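Local coordinates for AT-less polyketide synthase (Streptomyces platensis subsp. rosaceus, PDB 4TKT), which probably catalyses, as a ketosynthase, the decarboxylative condensation that lengthens the acyl chain during polyketide assembly for isomigrastatin, at residues Pro78-Ile83 with Tyr605-Glu610; Cys317-Gly322 with Ile352-Ser357; Val461-Ala466 with Arg510-Val515; Ser164-Val169 with Gly177-Val182; Tyr142-Ala147 with Ser216-Lys221. One frame throughout, in Å; residues are numbered along the deposited sequence.

Interaction 1 of 5, residues Pro78-Ile83 with Tyr605-Glu610; sequences PLFFGI and YPFARE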
# COMPACT_ATOMS: atom_id res chain seq x y z
N PRO A 78 7.54 17.12 7.63
CA PRO A 78 8.48 16.75 8.69
C PRO A 78 8.00 17.08 10.11
O PRO A 78 8.22 16.28 11.02
CB PRO A 78 9.73 17.57 8.34
CG PRO A 78 9.23 18.71 7.52
CD PRO A 78 8.10 18.15 6.73
N LEU A 79 7.35 18.22 10.29
CA LEU A 79 6.87 18.62 11.61
C LEU A 79 5.85 17.62 12.15
O LEU A 79 5.79 17.38 13.36
CB LEU A 79 6.26 20.02 11.56
CG LEU A 79 7.14 21.17 12.04
CD1 LEU A 79 8.57 21.00 11.55
CD2 LEU A 79 6.58 22.49 11.55
N PHE A 80 5.07 17.05 11.25
CA PHE A 80 4.09 16.04 11.62
C PHE A 80 4.78 14.83 12.26
O PHE A 80 4.26 14.24 13.20
CB PHE A 80 3.29 15.61 10.39
CG PHE A 80 2.22 14.60 10.69
CD1 PHE A 80 0.94 15.01 11.02
CD2 PHE A 80 2.48 13.24 10.62
CE1 PHE A 80 -0.05 14.08 11.29
CE2 PHE A 80 1.50 12.31 10.89
CZ PHE A 80 0.23 12.73 11.23
N PHE A 81 5.96 14.49 11.75
CA PHE A 81 6.68 13.31 12.21
C PHE A 81 7.79 13.63 13.20
O PHE A 81 8.61 12.77 13.53
CB PHE A 81 7.27 12.54 11.02
CG PHE A 81 6.23 12.02 10.07
CD1 PHE A 81 5.55 10.85 10.36
CD2 PHE A 81 5.93 12.69 8.90
CE1 PHE A 81 4.59 10.36 9.49
CE2 PHE A 81 4.97 12.21 8.03
CZ PHE A 81 4.30 11.04 8.33
N GLY A 82 7.83 14.87 13.68
CA GLY A 82 8.83 15.27 14.65
C GLY A 82 10.23 15.25 14.07
O GLY A 82 11.21 15.03 14.78
N ILE A 83 10.32 15.48 12.76
CA ILE A 83 11.60 15.55 12.08
C ILE A 83 11.91 16.99 11.72
O ILE A 83 11.04 17.71 11.23
CB ILE A 83 11.62 14.67 10.82
CG1 ILE A 83 11.44 13.20 11.19
CG2 ILE A 83 12.90 14.87 10.03
CD1 ILE A 83 11.24 12.29 9.99
N TYR A 605 -5.04 11.56 6.77
CA TYR A 605 -4.55 12.89 7.11
C TYR A 605 -4.00 13.61 5.88
O TYR A 605 -3.27 13.02 5.08
CB TYR A 605 -3.47 12.81 8.19
CG TYR A 605 -2.99 14.16 8.67
CD1 TYR A 605 -1.94 14.82 8.04
CD2 TYR A 605 -3.59 14.79 9.76
CE1 TYR A 605 -1.50 16.05 8.48
CE2 TYR A 605 -3.16 16.02 10.20
CZ TYR A 605 -2.12 16.65 9.56
OH TYR A 605 -1.68 17.88 9.99
N PRO A 606 -4.36 14.89 5.72
CA PRO A 606 -3.88 15.72 4.61
C PRO A 606 -2.50 16.31 4.88
O PRO A 606 -2.40 17.44 5.37
CB PRO A 606 -4.94 16.82 4.53
CG PRO A 606 -5.39 16.98 5.95
CD PRO A 606 -5.30 15.62 6.59
N PHE A 607 -1.46 15.55 4.57
CA PHE A 607 -0.09 15.98 4.86
C PHE A 607 0.25 17.29 4.17
O PHE A 607 -0.19 17.54 3.04
CB PHE A 607 0.91 14.90 4.45
CG PHE A 607 0.78 13.62 5.22
CD1 PHE A 607 1.11 13.57 6.57
CD2 PHE A 607 0.32 12.47 4.61
CE1 PHE A 607 0.99 12.39 7.28
CE2 PHE A 607 0.19 11.29 5.32
CZ PHE A 607 0.52 11.25 6.65
N ALA A 608 1.02 18.12 4.85
CA ALA A 608 1.58 19.32 4.25
C ALA A 608 2.49 18.93 3.08
O ALA A 608 3.26 17.97 3.18
CB ALA A 608 2.35 20.13 5.28
N ARG A 609 2.39 19.66 1.97
CA ARG A 609 3.07 19.27 0.74
C ARG A 609 4.23 20.19 0.39
O ARG A 609 4.41 20.57 -0.77
CB ARG A 609 2.06 19.24 -0.42
CG ARG A 609 0.93 18.24 -0.23
CD ARG A 609 -0.21 18.48 -1.22
NE ARG A 609 0.21 18.35 -2.61
CZ ARG A 609 0.48 19.37 -3.42
NH1 ARG A 609 0.37 20.62 -2.97
NH2 ARG A 609 0.85 19.15 -4.67
N GLU A 610 5.01 20.55 1.40
CA GLU A 610 6.19 21.39 1.19
C GLU A 610 7.35 20.56 0.66
O GLU A 610 7.52 19.40 1.02
CB GLU A 610 6.57 22.10 2.49
CG GLU A 610 6.40 21.23 3.73
CD GLU A 610 6.07 22.03 4.97
OE1 GLU A 610 5.50 23.13 4.84
OE2 GLU A 610 6.38 21.55 6.09
O HOH W 1 6.07 19.97 8.30

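Interaction 2 of 5, residues Cys317-Gly322 with Ile352-Ser357; sequences CIEAHG and IGSAKS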
# COMPACT_ATOMS: atom_id res chain seq x y z
N CYS A 317 -8.09 -16.24 -9.60
CA CYS A 317 -7.27 -15.24 -10.26
C CYS A 317 -5.81 -15.32 -9.82
O CYS A 317 -5.51 -15.52 -8.65
CB CYS A 317 -7.82 -13.84 -9.98
SG CYS A 317 -6.81 -12.48 -10.61
N ILE A 318 -4.91 -15.17 -10.79
CA ILE A 318 -3.48 -15.08 -10.50
C ILE A 318 -2.95 -13.72 -10.94
O ILE A 318 -3.03 -13.36 -12.12
CB ILE A 318 -2.68 -16.18 -11.22
CG1 ILE A 318 -3.00 -17.55 -10.64
CG2 ILE A 318 -1.19 -15.90 -11.12
CD1 ILE A 318 -2.44 -17.78 -9.25
N GLU A 319 -2.42 -12.95 -9.99
CA GLU A 319 -1.73 -11.71 -10.31
C GLU A 319 -0.26 -12.02 -10.55
O GLU A 319 0.52 -12.19 -9.60
CB GLU A 319 -1.91 -10.68 -9.20
CG GLU A 319 -1.10 -9.40 -9.37
CD GLU A 319 -1.48 -8.61 -10.61
OE1 GLU A 319 -2.58 -8.84 -11.15
OE2 GLU A 319 -0.67 -7.76 -11.04
N ALA A 320 0.12 -12.10 -11.82
CA ALA A 320 1.44 -12.58 -12.20
C ALA A 320 2.53 -11.50 -12.13
O ALA A 320 2.24 -10.31 -12.04
CB ALA A 320 1.39 -13.16 -13.61
N HIS A 321 3.78 -11.96 -12.16
CA HIS A 321 4.92 -11.07 -12.26
C HIS A 321 4.80 -10.25 -13.55
O HIS A 321 4.73 -9.02 -13.50
CB HIS A 321 6.22 -11.88 -12.25
CG HIS A 321 7.45 -11.06 -12.03
ND1 HIS A 321 7.57 -10.15 -11.00
CD2 HIS A 321 8.63 -11.03 -12.70
CE1 HIS A 321 8.76 -9.59 -11.05
NE2 HIS A 321 9.43 -10.10 -12.07
N GLY A 322 4.76 -10.95 -14.68
CA GLY A 322 4.46 -10.37 -15.98
C GLY A 322 5.20 -9.10 -16.35
O GLY A 322 4.57 -8.07 -16.58
N ILE A 352 -5.82 -14.42 -15.33
CA ILE A 352 -4.43 -14.01 -15.16
C ILE A 352 -4.18 -12.65 -15.81
O ILE A 352 -4.79 -12.31 -16.83
CB ILE A 352 -3.46 -15.07 -15.73
CG1 ILE A 352 -2.03 -14.82 -15.24
CG2 ILE A 352 -3.54 -15.14 -17.25
CD1 ILE A 352 -1.06 -15.93 -15.61
N GLY A 353 -3.29 -11.87 -15.20
CA GLY A 353 -2.95 -10.55 -15.69
C GLY A 353 -1.91 -9.91 -14.79
O GLY A 353 -1.54 -10.49 -13.77
N SER A 354 -1.44 -8.73 -15.16
CA SER A 354 -0.43 -8.03 -14.36
C SER A 354 -0.68 -6.53 -14.30
O SER A 354 -0.97 -5.89 -15.31
CB SER A 354 0.97 -8.29 -14.91
OG SER A 354 1.95 -7.63 -14.13
N ALA A 355 -0.55 -5.97 -13.10
CA ALA A 355 -0.69 -4.54 -12.90
C ALA A 355 0.45 -3.78 -13.57
O ALA A 355 0.34 -2.59 -13.84
CB ALA A 355 -0.74 -4.21 -11.42
N LYS A 356 1.55 -4.48 -13.85
CA LYS A 356 2.70 -3.88 -14.49
C LYS A 356 2.35 -3.34 -15.88
O LYS A 356 3.00 -2.43 -16.39
CB LYS A 356 3.85 -4.88 -14.59
CG LYS A 356 4.40 -5.31 -13.24
CD LYS A 356 5.74 -6.01 -13.38
CE LYS A 356 6.27 -6.45 -12.03
NZ LYS A 356 5.41 -7.48 -11.40
N SER A 357 1.31 -3.91 -16.49
CA SER A 357 0.83 -3.42 -17.77
C SER A 357 0.15 -2.07 -17.60
O SER A 357 -0.05 -1.34 -18.57
CB SER A 357 -0.12 -4.43 -18.41
OG SER A 357 -1.27 -4.64 -17.60

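Interaction 3 of 5, residues Val461-Ala466 with Arg510-Val515; sequences VVVLSA and RFAVAV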
# COMPACT_ATOMS: atom_id res chain seq x y z
N VAL A 461 -21.42 11.85 17.83
CA VAL A 461 -20.49 12.97 17.88
C VAL A 461 -19.31 12.71 16.94
O VAL A 461 -18.49 11.81 17.17
CB VAL A 461 -20.01 13.24 19.32
CG1 VAL A 461 -19.74 11.94 20.06
CG2 VAL A 461 -18.79 14.15 19.33
N VAL A 462 -19.23 13.50 15.88
CA VAL A 462 -18.17 13.37 14.88
C VAL A 462 -16.99 14.25 15.27
O VAL A 462 -17.15 15.45 15.51
CB VAL A 462 -18.67 13.75 13.47
CG1 VAL A 462 -17.52 13.76 12.48
CG2 VAL A 462 -19.76 12.80 13.02
N VAL A 463 -15.81 13.65 15.31
CA VAL A 463 -14.62 14.34 15.81
C VAL A 463 -13.52 14.40 14.74
O VAL A 463 -13.37 13.48 13.94
CB VAL A 463 -14.11 13.64 17.09
CG1 VAL A 463 -12.61 13.37 17.04
CG2 VAL A 463 -14.49 14.45 18.32
N LEU A 464 -12.76 15.49 14.74
CA LEU A 464 -11.73 15.72 13.73
C LEU A 464 -10.59 16.56 14.29
O LEU A 464 -10.83 17.58 14.94
CB LEU A 464 -12.34 16.41 12.51
CG LEU A 464 -11.92 15.97 11.11
CD1 LEU A 464 -12.15 14.48 10.94
CD2 LEU A 464 -12.68 16.76 10.07
N SER A 465 -9.35 16.14 14.06
CA SER A 465 -8.20 16.91 14.53
C SER A 465 -7.02 16.87 13.56
O SER A 465 -6.88 15.95 12.76
CB SER A 465 -7.75 16.41 15.91
OG SER A 465 -7.48 15.02 15.89
N ALA A 466 -6.17 17.89 13.63
CA ALA A 466 -4.99 17.98 12.78
C ALA A 466 -3.92 18.84 13.43
O ALA A 466 -4.10 19.34 14.54
CB ALA A 466 -5.36 18.53 11.41
N ARG A 510 -8.74 21.12 16.82
CA ARG A 510 -9.81 20.14 16.95
C ARG A 510 -11.17 20.64 16.48
O ARG A 510 -11.44 21.84 16.45
CB ARG A 510 -9.91 19.69 18.41
CG ARG A 510 -8.63 19.08 18.94
CD ARG A 510 -8.79 18.54 20.35
NE ARG A 510 -7.58 17.84 20.78
CZ ARG A 510 -7.46 17.19 21.94
NH1 ARG A 510 -8.48 17.16 22.79
NH2 ARG A 510 -6.33 16.57 22.23
N PHE A 511 -12.02 19.70 16.09
CA PHE A 511 -13.37 19.99 15.64
C PHE A 511 -14.32 18.87 16.04
O PHE A 511 -14.05 17.70 15.76
CB PHE A 511 -13.39 20.20 14.12
CG PHE A 511 -14.77 20.43 13.57
CD1 PHE A 511 -15.39 21.66 13.69
CD2 PHE A 511 -15.45 19.40 12.93
CE1 PHE A 511 -16.65 21.87 13.17
CE2 PHE A 511 -16.72 19.61 12.41
CZ PHE A 511 -17.32 20.84 12.54
N ALA A 512 -15.41 19.23 16.69
CA ALA A 512 -16.41 18.24 17.10
C ALA A 512 -17.82 18.74 16.81
O ALA A 512 -18.11 19.92 16.99
CB ALA A 512 -16.26 17.91 18.57
N VAL A 513 -18.68 17.84 16.35
CA VAL A 513 -20.06 18.20 16.04
C VAL A 513 -21.01 17.05 16.33
O VAL A 513 -20.76 15.90 15.96
CB VAL A 513 -20.21 18.66 14.57
CG1 VAL A 513 -19.64 17.61 13.62
CG2 VAL A 513 -21.66 18.96 14.25
N ALA A 514 -22.11 17.36 17.01
CA ALA A 514 -23.15 16.37 17.30
C ALA A 514 -24.22 16.39 16.22
O ALA A 514 -24.92 17.39 16.05
CB ALA A 514 -23.76 16.63 18.66
N VAL A 515 -24.35 15.29 15.48
CA VAL A 515 -25.32 15.20 14.40
C VAL A 515 -26.10 13.89 14.45
O VAL A 515 -25.68 12.93 15.10
CB VAL A 515 -24.65 15.32 13.02
CG1 VAL A 515 -24.16 16.74 12.78
CG2 VAL A 515 -23.51 14.33 12.89

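Interaction 4 of 5, residues Ser164-Val169 with Gly177-Val182; sequences SIANRV and GPSVTV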
# COMPACT_ATOMS: atom_id res chain seq x y z
N SER A 164 16.74 2.40 7.51
CA SER A 164 16.04 3.57 8.03
C SER A 164 14.58 3.59 7.61
O SER A 164 13.74 4.12 8.33
CB SER A 164 16.73 4.85 7.56
OG SER A 164 17.99 5.00 8.19
N ILE A 165 14.29 3.01 6.46
CA ILE A 165 12.92 2.93 5.96
C ILE A 165 12.02 2.25 6.99
O ILE A 165 10.93 2.74 7.29
CB ILE A 165 12.85 2.18 4.62
CG1 ILE A 165 13.62 2.95 3.55
CG2 ILE A 165 11.41 1.98 4.19
CD1 ILE A 165 13.64 2.26 2.21
N ALA A 166 12.48 1.14 7.54
CA ALA A 166 11.70 0.42 8.55
C ALA A 166 11.91 1.02 9.94
O ALA A 166 10.97 1.10 10.73
CB ALA A 166 12.07 -1.05 8.55
N ASN A 167 13.14 1.45 10.22
CA ASN A 167 13.49 1.94 11.55
C ASN A 167 12.81 3.25 11.92
O ASN A 167 12.44 3.46 13.07
CB ASN A 167 15.00 2.09 11.67
CG ASN A 167 15.70 0.76 11.94
OD1 ASN A 167 15.05 -0.28 12.05
ND2 ASN A 167 17.02 0.79 12.04
N ARG A 168 12.64 4.15 10.95
CA ARG A 168 12.01 5.43 11.22
C ARG A 168 10.52 5.27 11.49
O ARG A 168 9.95 6.02 12.29
CB ARG A 168 12.23 6.41 10.07
CG ARG A 168 13.66 6.88 9.96
CD ARG A 168 13.78 8.16 9.17
NE ARG A 168 15.18 8.53 9.00
CZ ARG A 168 15.93 9.09 9.94
NH1 ARG A 168 15.41 9.36 11.13
NH2 ARG A 168 17.20 9.39 9.68
N VAL A 169 9.89 4.31 10.82
CA VAL A 169 8.49 4.01 11.07
C VAL A 169 8.33 3.46 12.49
O VAL A 169 7.49 3.92 13.25
CB VAL A 169 7.91 3.02 10.05
CG1 VAL A 169 6.54 2.56 10.47
CG2 VAL A 169 7.86 3.65 8.67
N GLY A 177 8.21 -4.14 18.10
CA GLY A 177 8.38 -5.40 17.40
C GLY A 177 9.62 -5.38 16.52
O GLY A 177 10.38 -4.42 16.55
N PRO A 178 9.84 -6.45 15.74
CA PRO A 178 10.95 -6.47 14.79
C PRO A 178 10.87 -5.32 13.79
O PRO A 178 9.80 -5.03 13.26
CB PRO A 178 10.79 -7.82 14.09
CG PRO A 178 10.05 -8.67 15.08
CD PRO A 178 9.11 -7.73 15.78
N SER A 179 12.00 -4.67 13.55
CA SER A 179 12.08 -3.59 12.58
C SER A 179 13.12 -3.94 11.53
O SER A 179 14.32 -3.87 11.78
CB SER A 179 12.43 -2.26 13.26
OG SER A 179 12.36 -1.18 12.34
N VAL A 180 12.65 -4.35 10.35
CA VAL A 180 13.52 -4.95 9.35
C VAL A 180 13.25 -4.43 7.94
O VAL A 180 12.11 -4.37 7.49
CB VAL A 180 13.37 -6.49 9.34
CG1 VAL A 180 14.18 -7.10 8.22
CG2 VAL A 180 13.79 -7.09 10.67
N THR A 181 14.32 -4.06 7.24
CA THR A 181 14.22 -3.82 5.80
C THR A 181 14.90 -4.97 5.08
O THR A 181 16.04 -5.32 5.38
CB THR A 181 14.87 -2.50 5.38
OG1 THR A 181 14.30 -1.43 6.14
CG2 THR A 181 14.64 -2.25 3.90
N VAL A 182 14.19 -5.58 4.13
CA VAL A 182 14.74 -6.68 3.37
C VAL A 182 14.92 -6.32 1.90
O VAL A 182 14.11 -5.61 1.32
CB VAL A 182 13.86 -7.94 3.46
CG1 VAL A 182 13.89 -8.47 4.88
CG2 VAL A 182 12.44 -7.63 3.03

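Interaction 5 of 5, residues Tyr142-Ala147 with Ser216-Lys221; sequences YQLYGA and SVHPGK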
# COMPACT_ATOMS: atom_id res chain seq x y z
N TYR A 142 19.43 8.22 -3.73
CA TYR A 142 19.51 9.60 -3.24
C TYR A 142 20.94 9.93 -2.81
O TYR A 142 21.47 10.99 -3.12
CB TYR A 142 18.54 9.80 -2.08
CG TYR A 142 18.11 11.23 -1.84
CD1 TYR A 142 17.55 11.99 -2.86
CD2 TYR A 142 18.23 11.81 -0.58
CE1 TYR A 142 17.14 13.29 -2.64
CE2 TYR A 142 17.83 13.11 -0.36
CZ TYR A 142 17.28 13.85 -1.39
OH TYR A 142 16.88 15.15 -1.16
N GLN A 143 21.54 8.97 -2.12
CA GLN A 143 22.95 8.96 -1.76
C GLN A 143 23.90 9.47 -2.85
O GLN A 143 24.87 10.18 -2.56
CB GLN A 143 23.32 7.52 -1.38
CG GLN A 143 24.56 7.36 -0.54
CD GLN A 143 24.80 5.91 -0.20
OE1 GLN A 143 24.15 5.02 -0.75
NE2 GLN A 143 25.74 5.66 0.71
N LEU A 144 23.63 9.10 -4.10
CA LEU A 144 24.51 9.43 -5.21
C LEU A 144 24.61 10.93 -5.47
O LEU A 144 25.64 11.42 -5.91
CB LEU A 144 24.03 8.72 -6.48
CG LEU A 144 24.00 7.19 -6.40
CD1 LEU A 144 23.25 6.60 -7.57
CD2 LEU A 144 25.41 6.64 -6.34
N TYR A 145 23.52 11.64 -5.20
CA TYR A 145 23.50 13.08 -5.41
C TYR A 145 24.52 13.77 -4.51
O TYR A 145 25.23 14.68 -4.96
CB TYR A 145 22.10 13.64 -5.15
CG TYR A 145 21.16 13.44 -6.31
CD1 TYR A 145 21.52 13.83 -7.59
CD2 TYR A 145 19.91 12.86 -6.14
CE1 TYR A 145 20.67 13.65 -8.67
CE2 TYR A 145 19.05 12.68 -7.20
CZ TYR A 145 19.44 13.07 -8.47
OH TYR A 145 18.59 12.89 -9.53
N GLY A 146 24.60 13.33 -3.26
CA GLY A 146 25.54 13.90 -2.31
C GLY A 146 26.98 13.72 -2.74
O GLY A 146 27.82 14.60 -2.52
N ALA A 147 27.28 12.58 -3.35
CA ALA A 147 28.62 12.29 -3.83
C ALA A 147 28.96 13.13 -5.05
O ALA A 147 30.08 13.61 -5.20
CB ALA A 147 28.77 10.81 -4.14
N SER A 216 12.31 6.35 -8.42
CA SER A 216 13.30 6.58 -9.46
C SER A 216 13.80 8.01 -9.39
O SER A 216 13.35 8.88 -10.14
CB SER A 216 12.71 6.29 -10.85
OG SER A 216 12.30 4.94 -10.96
N VAL A 217 14.74 8.26 -8.48
CA VAL A 217 15.16 9.63 -8.18
C VAL A 217 16.44 10.04 -8.90
O VAL A 217 16.85 11.20 -8.85
CB VAL A 217 15.37 9.81 -6.66
CG1 VAL A 217 14.18 9.26 -5.90
CG2 VAL A 217 16.64 9.12 -6.22
N HIS A 218 17.07 9.08 -9.58
CA HIS A 218 18.38 9.31 -10.19
C HIS A 218 18.45 8.67 -11.58
O HIS A 218 17.88 7.61 -11.81
CB HIS A 218 19.47 8.75 -9.27
CG HIS A 218 20.85 9.22 -9.59
ND1 HIS A 218 21.69 8.54 -10.44
CD2 HIS A 218 21.54 10.31 -9.17
CE1 HIS A 218 22.84 9.18 -10.54
NE2 HIS A 218 22.77 10.26 -9.77
N PRO A 219 19.14 9.33 -12.52
CA PRO A 219 19.23 8.80 -13.89
C PRO A 219 20.04 7.51 -14.00
O PRO A 219 19.92 6.80 -15.00
CB PRO A 219 19.92 9.94 -14.66
CG PRO A 219 20.65 10.72 -13.61
CD PRO A 219 19.79 10.65 -12.39
N GLY A 220 20.84 7.20 -12.98
CA GLY A 220 21.70 6.03 -12.99
C GLY A 220 20.98 4.73 -13.31
O GLY A 220 21.48 3.91 -14.08
N LYS A 221 19.79 4.56 -12.73
CA LYS A 221 19.00 3.36 -12.96
C LYS A 221 18.70 3.17 -14.44
O LYS A 221 18.67 2.04 -14.93
CB LYS A 221 17.69 3.43 -12.17
CG LYS A 221 16.79 2.23 -12.35
CD LYS A 221 15.38 2.49 -11.82
CE LYS A 221 15.39 2.76 -10.33
NZ LYS A 221 14.01 2.96 -9.80

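Interaction 1 of 5, residues Pro78-Ile83 with Tyr605-Glu610
Phe80 and Phe81 meet Tyr605 and Phe607 in a four-ring aromatic cluster, through which the C-terminal tail of the chain returns to a loop of the ketosynthase fold. The torsions show how the rings arrive. In Phe80, CG is anti to the backbone N (chi1 -178°), which carries the ring across to the tail. Tyr605 has the same first torsion and places its ring so that Phe80 CE1 lies over its centre. The centroids of the Phe80 and Tyr605 rings are 4.5 Å apart with planes at 40°, too tilted for a stack, and Pro606 CD covers the other face of Tyr605. Phe607 instead presents its edge: its CE1 is 3.6 Å from Phe80 CE2, over the rim of that ring, and the planes stand at 90°, a T-shaped pair. The same CE1 of Phe607 lies 3.7 Å from Phe81 CZ, but these two nearly parallel rings are slid so far apart that they barely overlap. Beyond the cluster, Tyr605 OH bonds to Phe467 N, and His103 makes a further edge-to-face pair with Phe80. An alanine in place of Tyr605 would probably open a gap beside Phe80, leaving that ring less firmly held on this side, and leave Phe467 N without its phenolic partner. At the polar margin one water bridges the segments, accepting from Leu79 N at 2.9 Å and donating to Glu610 OE2 at 2.7 Å.

Interaction 2 of 5, residues Cys317-Gly322 with Ile352-Ser357
Ile318 and Glu319 pair in parallel with Ile352 and Gly353, a buried strand contact that closes a beta-alpha-beta unit whose connecting helix is 328-340. The pairing is short: Ala320 N donates to Gly353 O at 3.0 Å, whereas Gly353 N reaches Ile318 O only weakly. Beyond it, side chains of each segment bond to backbone atoms of the other. Glu319 has CG anti to its backbone N (chi1 174°) and bends at the next bond, which swings the carboxylate over the end of the neighbouring strand. There OE2 of Glu319 accepts from Ala355 N at 2.7 Å through its syn lone pair, while OE1 forms a salt bridge with Lys373. Two donors grip the carbonyl of His321. Lys356 NZ comes in the carbonyl plane, on a lone pair, 2.7 Å from His321 O; Ser354 OG approaches the same O from well above that plane, at 3.2 Å. Ser354 OG also accepts from Lys356 N, so one hydroxyl caps the start of helix 356-359 and ties it to the loop after strand 317-319. On the side of the sheet facing helix 328-340, Ile352 CG1 packs 4.1 Å from Ala320 CB. The rings of His321 and His361 meet nearly at right angles, and the sequence Glu-Ala-His-Gly here fits the family motif that supplies an active-site histidine in ketosynthases of the thiolase fold.

Interaction 3 of 5, residues Val461-Ala466 with Arg510-Val515
Val462 and Leu464 form hydrogen-bonded pairs with Val513 and Phe511 on two neighbouring strands of an antiparallel sheet, whose axes run at 165° to each other and approach to 4.6 Å. This three-stranded sheet, with helices packed on both its faces, belongs to the RhiE-like linker domain. Val462 N donates to Val513 O at 2.8 Å and Phe511 N to Leu464 O at 2.7 Å; both bonds are returned by the partner residues. Alternation sorts the side chains. Val462, Leu464, Phe511 and Val513 share one face, against helices 469-482 and 518-530. There Val513 CG1, set between its backbone N and carbonyl carbon (chi1 53°), lies 4.0 Å from Val462 CB, and Leu464 CB comes up to the edge of the Phe511 ring. The other face carries Val461, Val463 and Ala512 against helix 573-580; Ala512 CB lies 3.9 Å from Val463 CG2. At the far end of this face the chain of Arg510 is extended from CG to NE. Its guanidinium makes a cation-pi contact with Trp579, and NE and NH1 bond to Met507 O and Trp579 O, while its CG rests 4.1 Å from Ser465 CB.

Interaction 4 of 5, residues Ser164-Val169 with Gly177-Val182
Ser179 OG takes part in two hydrogen bonds: it donates to Asn167 OD1 at 2.9 Å and is also hydrogen-bonded to Ser170 OG, about a helical turn further along. The bond to Asn167 lies in the plane of the amide carbonyl, on a lone pair. The torsion of Ser179 explains it, since OG stands anti to the backbone N (chi1 -174°) and so points across to helix 163-173. Two residues on, Thr181 repeats the theme from the same side of strand 179-182. Its OG1 is hydrogen-bonded to Leu162 O and receives only a weak bond from Ala166 N, at 3.4 Å. Ala166 sits between these two hydroxyl residues, its CB 3.3 Å from Thr181 OG1 and 3.5 Å from Val180 O. With no more than a methyl group in the way, the helix and strand axes come within 6.5 Å while running nearly antiparallel, at 157°. The strand pairs with strand 129-136 and is the outermost of its sheet within this chain; in related ketosynthases the corresponding strand commonly lies at the dimer interface. The chemistry thus implies a helix laid on an edge strand through hydroxyl bonds flanking a single alanine, with little apolar packing between the two segments.

Interaction 5 of 5, residues Tyr142-Ala147 with Ser216-Lys221
Tyr145 and His218 are brought together by contrasting first torsions: CG of Tyr145 is anti to its carbonyl carbon (chi1 -80°), while CG of His218 is anti to its backbone N (chi1 -165°). The imidazole thereby turns its edge to the tyrosine face, with His218 CD2 3.5 Å from Tyr145 CE1 and offset toward the rim. The pair is edge-to-face, although the planes stand at 61° and are not fully perpendicular. The chi1 of Tyr145 also carries its hydroxyl to the peptide before His218, where Tyr145 OH donates to Val217 O in the carbonyl plane; the bond is short, 2.5 Å. A phenylalanine in place of Tyr145 would retain the ring face that meets His218, but is likely to leave Val217 O without its donor and the ring less fixed. Leu144 lies over one face of the imidazole, its CD1 3.9 Å from the centroid of the His218 ring in a CH-pi contact. Pro219 CD covers the opposite face of His218, which confines the imidazole between the two residues. Val217 CG2 packs 3.8 Å from Tyr142 N. Both imidazole nitrogens are engaged: NE2 bonds to Glu148 on helix 142-151, and ND1 accepts from Gly220 N at 3.0 Å, an arrangement consistent with a proton on NE2. His218 therefore links helix 142-151 to helix 220-227 through the side-chain capping bond typical of a helix N-terminus.

How the interactions relate
Interactions 2 and 4 reach the same mixed sheet, the first wholly buried and rich in polar bonds, the second partly buried at an outermost strand; their nearest atoms are about 14 Å apart. Interaction 3 is also buried, but in the separate linker sheet, where backbone pairing and apolar side chains do the work. Interaction 1, partly buried, joins the linker domain to a loop of the ketosynthase: Tyr605 CE2 packs 3.6 Å from Ala466 CB of interaction 3, while the same ring and that of Phe607 meet Phe80. Of the contacts on successive helices 142-151 and 163-173, interaction 4 relies on serine and threonine hydroxyls, the buried interaction 5 on aromatic rings and a phenol bond. Interactions 2 to 5 all lie within the chain loop closed by interaction 1.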